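Local coordinates for 2-dehydropantoate 2-reductase, putative (Enterococcus faecalis, PDB 2EW2), which probably catalyses the NADPH-dependent reduction of 2-dehydropantoate (ketopantoate) to (R)-pantoate in pantothenate biosynthesis, at residues T102-L107 / E124-G129. Residues are numbered along the deposited sequence; the frame is centred on the assembly and turned at random.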
ATOM      1  N   THR B 102     -20.194  12.449  34.495  1.00 22.01           N
ATOM      2  CA  THR B 102     -19.453  11.198  34.439  1.00 20.48           C
ATOM      3  C   THR B 102     -18.156  11.325  33.636  1.00 20.44           C
ATOM      4  O   THR B 102     -18.166  11.873  32.544  1.00 20.39           O
ATOM      5  CB  THR B 102     -20.314  10.067  33.875  1.00 20.11           C
ATOM      6  OG1 THR B 102     -21.511   9.957  34.653  1.00 18.96           O
ATOM      7  CG2 THR B 102     -19.569   8.748  33.960  1.00 19.05           C
ATOM      8  N   TYR B 103     -17.051  10.835  34.198  1.00 19.90           N
ATOM      9  CA  TYR B 103     -15.770  10.777  33.509  1.00 19.76           C
ATOM     10  C   TYR B 103     -15.460   9.339  33.137  1.00 19.23           C
ATOM     11  O   TYR B 103     -15.966   8.402  33.763  1.00 18.71           O
ATOM     12  CB  TYR B 103     -14.652  11.317  34.406  1.00 20.86           C
ATOM     13  CG  TYR B 103     -14.587  12.829  34.484  1.00 22.90           C
ATOM     14  CD1 TYR B 103     -15.554  13.567  35.185  1.00 22.39           C
ATOM     15  CD2 TYR B 103     -13.527  13.532  33.875  1.00 23.75           C
ATOM     16  CE1 TYR B 103     -15.464  14.983  35.258  1.00 24.15           C
ATOM     17  CE2 TYR B 103     -13.437  14.914  33.945  1.00 23.49           C
ATOM     18  CZ  TYR B 103     -14.394  15.631  34.644  1.00 23.26           C
ATOM     19  OH  TYR B 103     -14.283  17.006  34.678  1.00 26.15           O
ATOM     20  N   VAL B 104     -14.656   9.158  32.095  1.00 18.19           N
ATOM     21  CA  VAL B 104     -14.157   7.822  31.746  1.00 18.17           C
ATOM     22  C   VAL B 104     -12.618   7.846  31.733  1.00 17.75           C
ATOM     23  O   VAL B 104     -11.986   8.814  31.252  1.00 17.11           O
ATOM     24  CB  VAL B 104     -14.744   7.302  30.382  1.00 18.81           C
ATOM     25  CG1 VAL B 104     -14.442   8.291  29.261  1.00 19.38           C
ATOM     26  CG2 VAL B 104     -14.187   5.903  30.013  1.00 18.41           C
ATOM     27  N   LEU B 105     -12.028   6.803  32.307  1.00 17.86           N
ATOM     28  CA  LEU B 105     -10.591   6.583  32.248  1.00 17.69           C
ATOM     29  C   LEU B 105     -10.369   5.397  31.326  1.00 18.47           C
ATOM     30  O   LEU B 105     -10.705   4.256  31.665  1.00 18.36           O
ATOM     31  CB  LEU B 105      -9.982   6.289  33.631  1.00 18.24           C
ATOM     32  CG  LEU B 105      -8.498   5.860  33.625  1.00 17.39           C
ATOM     33  CD1 LEU B 105      -7.574   6.964  33.051  1.00 16.79           C
ATOM     34  CD2 LEU B 105      -8.020   5.398  34.999  1.00 17.72           C
ATOM     35  N   CYS B 106      -9.822   5.676  30.151  1.00 19.64           N
ATOM     36  CA  CYS B 106      -9.600   4.639  29.154  1.00 20.33           C
ATOM     37  C   CYS B 106      -8.246   4.001  29.393  1.00 20.66           C
ATOM     38  O   CYS B 106      -7.224   4.684  29.333  1.00 19.69           O
ATOM     39  CB  CYS B 106      -9.666   5.224  27.748  1.00 21.41           C
ATOM     40  SG  CYS B 106      -9.497   3.964  26.453  1.00 22.37           S
ATOM     41  N   LEU B 107      -8.251   2.694  29.674  1.00 20.53           N
ATOM     42  CA  LEU B 107      -7.006   1.962  29.913  1.00 20.94           C
ATOM     43  C   LEU B 107      -6.612   1.013  28.781  1.00 21.67           C
ATOM     44  O   LEU B 107      -5.680   0.235  28.932  1.00 22.12           O
ATOM     45  CB  LEU B 107      -7.052   1.205  31.242  1.00 20.32           C
ATOM     46  CG  LEU B 107      -7.218   2.085  32.489  1.00 20.36           C
ATOM     47  CD1 LEU B 107      -7.165   1.217  33.737  1.00 18.46           C
ATOM     48  CD2 LEU B 107      -6.136   3.131  32.538  1.00 18.05           C
ATOM     49  N   GLU B 124     -15.027  16.432  27.205  1.00 26.17           N
ATOM     50  CA  GLU B 124     -14.239  17.125  28.238  1.00 24.96           C
ATOM     51  C   GLU B 124     -13.887  16.227  29.427  1.00 23.00           C
ATOM     52  O   GLU B 124     -12.982  16.548  30.222  1.00 22.01           O
ATOM     53  CB  GLU B 124     -15.024  18.346  28.759  1.00 25.51           C
ATOM     54  CG  GLU B 124     -15.287  19.442  27.725  1.00 29.88           C
ATOM     55  CD  GLU B 124     -16.534  19.206  26.892  1.00 33.80           C
ATOM     56  OE1 GLU B 124     -17.322  18.271  27.193  1.00 34.30           O
ATOM     57  OE2 GLU B 124     -16.722  19.974  25.926  1.00 37.07           O
ATOM     58  N   ASN B 125     -14.618  15.118  29.541  1.00 20.94           N
ATOM     59  CA  ASN B 125     -14.557  14.226  30.701  1.00 19.82           C
ATOM     60  C   ASN B 125     -13.807  12.938  30.405  1.00 18.85           C
ATOM     61  O   ASN B 125     -13.949  11.955  31.117  1.00 18.53           O
ATOM     62  CB  ASN B 125     -15.982  13.837  31.170  1.00 19.56           C
ATOM     63  CG  ASN B 125     -16.818  15.020  31.641  1.00 21.07           C
ATOM     64  OD1 ASN B 125     -16.391  16.174  31.581  1.00 20.90           O
ATOM     65  ND2 ASN B 125     -18.047  14.726  32.087  1.00 19.90           N
ATOM     66  N   ILE B 126     -13.013  12.926  29.345  1.00 18.65           N
ATOM     67  CA  ILE B 126     -12.276  11.722  29.004  1.00 18.21           C
ATOM     68  C   ILE B 126     -10.828  11.795  29.481  1.00 17.73           C
ATOM     69  O   ILE B 126     -10.095  12.750  29.160  1.00 17.43           O
ATOM     70  CB  ILE B 126     -12.348  11.426  27.481  1.00 18.82           C
ATOM     71  CG1 ILE B 126     -13.819  11.268  27.050  1.00 17.52           C
ATOM     72  CG2 ILE B 126     -11.540  10.144  27.141  1.00 18.36           C
ATOM     73  CD1 ILE B 126     -13.984  11.250  25.548  1.00 19.09           C
ATOM     74  N   LEU B 127     -10.432  10.774  30.235  1.00 16.97           N
ATOM     75  CA  LEU B 127      -9.048  10.613  30.709  1.00 17.45           C
ATOM     76  C   LEU B 127      -8.439   9.397  30.036  1.00 17.65           C
ATOM     77  O   LEU B 127      -9.151   8.433  29.707  1.00 18.28           O
ATOM     78  CB  LEU B 127      -9.015  10.379  32.231  1.00 17.27           C
ATOM     79  CG  LEU B 127      -9.949  11.195  33.140  1.00 17.23           C
ATOM     80  CD1 LEU B 127      -9.859  10.758  34.613  1.00 16.28           C
ATOM     81  CD2 LEU B 127      -9.665  12.661  32.998  1.00 16.62           C
ATOM     82  N   VAL B 128      -7.127   9.409  29.856  1.00 17.26           N
ATOM     83  CA  VAL B 128      -6.461   8.235  29.288  1.00 18.23           C
ATOM     84  C   VAL B 128      -5.393   7.774  30.265  1.00 18.77           C
ATOM     85  O   VAL B 128      -4.766   8.590  30.928  1.00 18.39           O
ATOM     86  CB  VAL B 128      -5.904   8.545  27.862  1.00 18.29           C
ATOM     87  CG1 VAL B 128      -4.939   9.732  27.875  1.00 18.52           C
ATOM     88  CG2 VAL B 128      -5.280   7.328  27.237  1.00 20.60           C
ATOM     89  N   GLY B 129      -5.195   6.473  30.382  1.00 19.00           N
ATOM     90  CA  GLY B 129      -4.109   6.025  31.234  1.00 19.89           C
ATOM     91  C   GLY B 129      -3.436   4.757  30.779  1.00 20.23           C
ATOM     92  O   GLY B 129      -3.886   4.099  29.839  1.00 20.10           O
TER
HETATM   93  O   HOH W   1     -13.855  18.243  32.382  1.00 30.77           O
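N125 lies flat against the Y103 ring, its amide plane only 11° from that of the ring and its CB 3.7 Å from the ring centroid in a CH-pi contact over one face. Its CG stands anti to the carbonyl carbon (chi1 -63°), which brings ND2 to T102 O at 2.9 Å, well above the carbonyl plane. A water lies 2.6 Å from Y103 OH and donates to E124 O, linking the tyrosine hydroxyl to the turn preceding strand 126-131. Beyond this end the strands run parallel: V104 N bonds N125 O, L127 N bonds V104 O at 2.7 Å, C106 N bonds L127 O almost straight (174°), and G129 N bonds C106 O. On one face V104 CG1 packs 3.8 Å from I126 CG1, and L117 of helix 114-117 covers both; on the other, L105 CD1 meets L127 CB at 3.8 Å, and helix 161-173 packs on both residues. E100 O takes a second bond from N125 ND2, and F163 stacks on Y103. These neighbouring strands of the Rossmann-type domain form a beta-alpha-beta unit with helix 114-117. With both ND2 bonds going to main-chain carbonyls and its plane stacked on Y103, the N125 amide should have little freedom to turn.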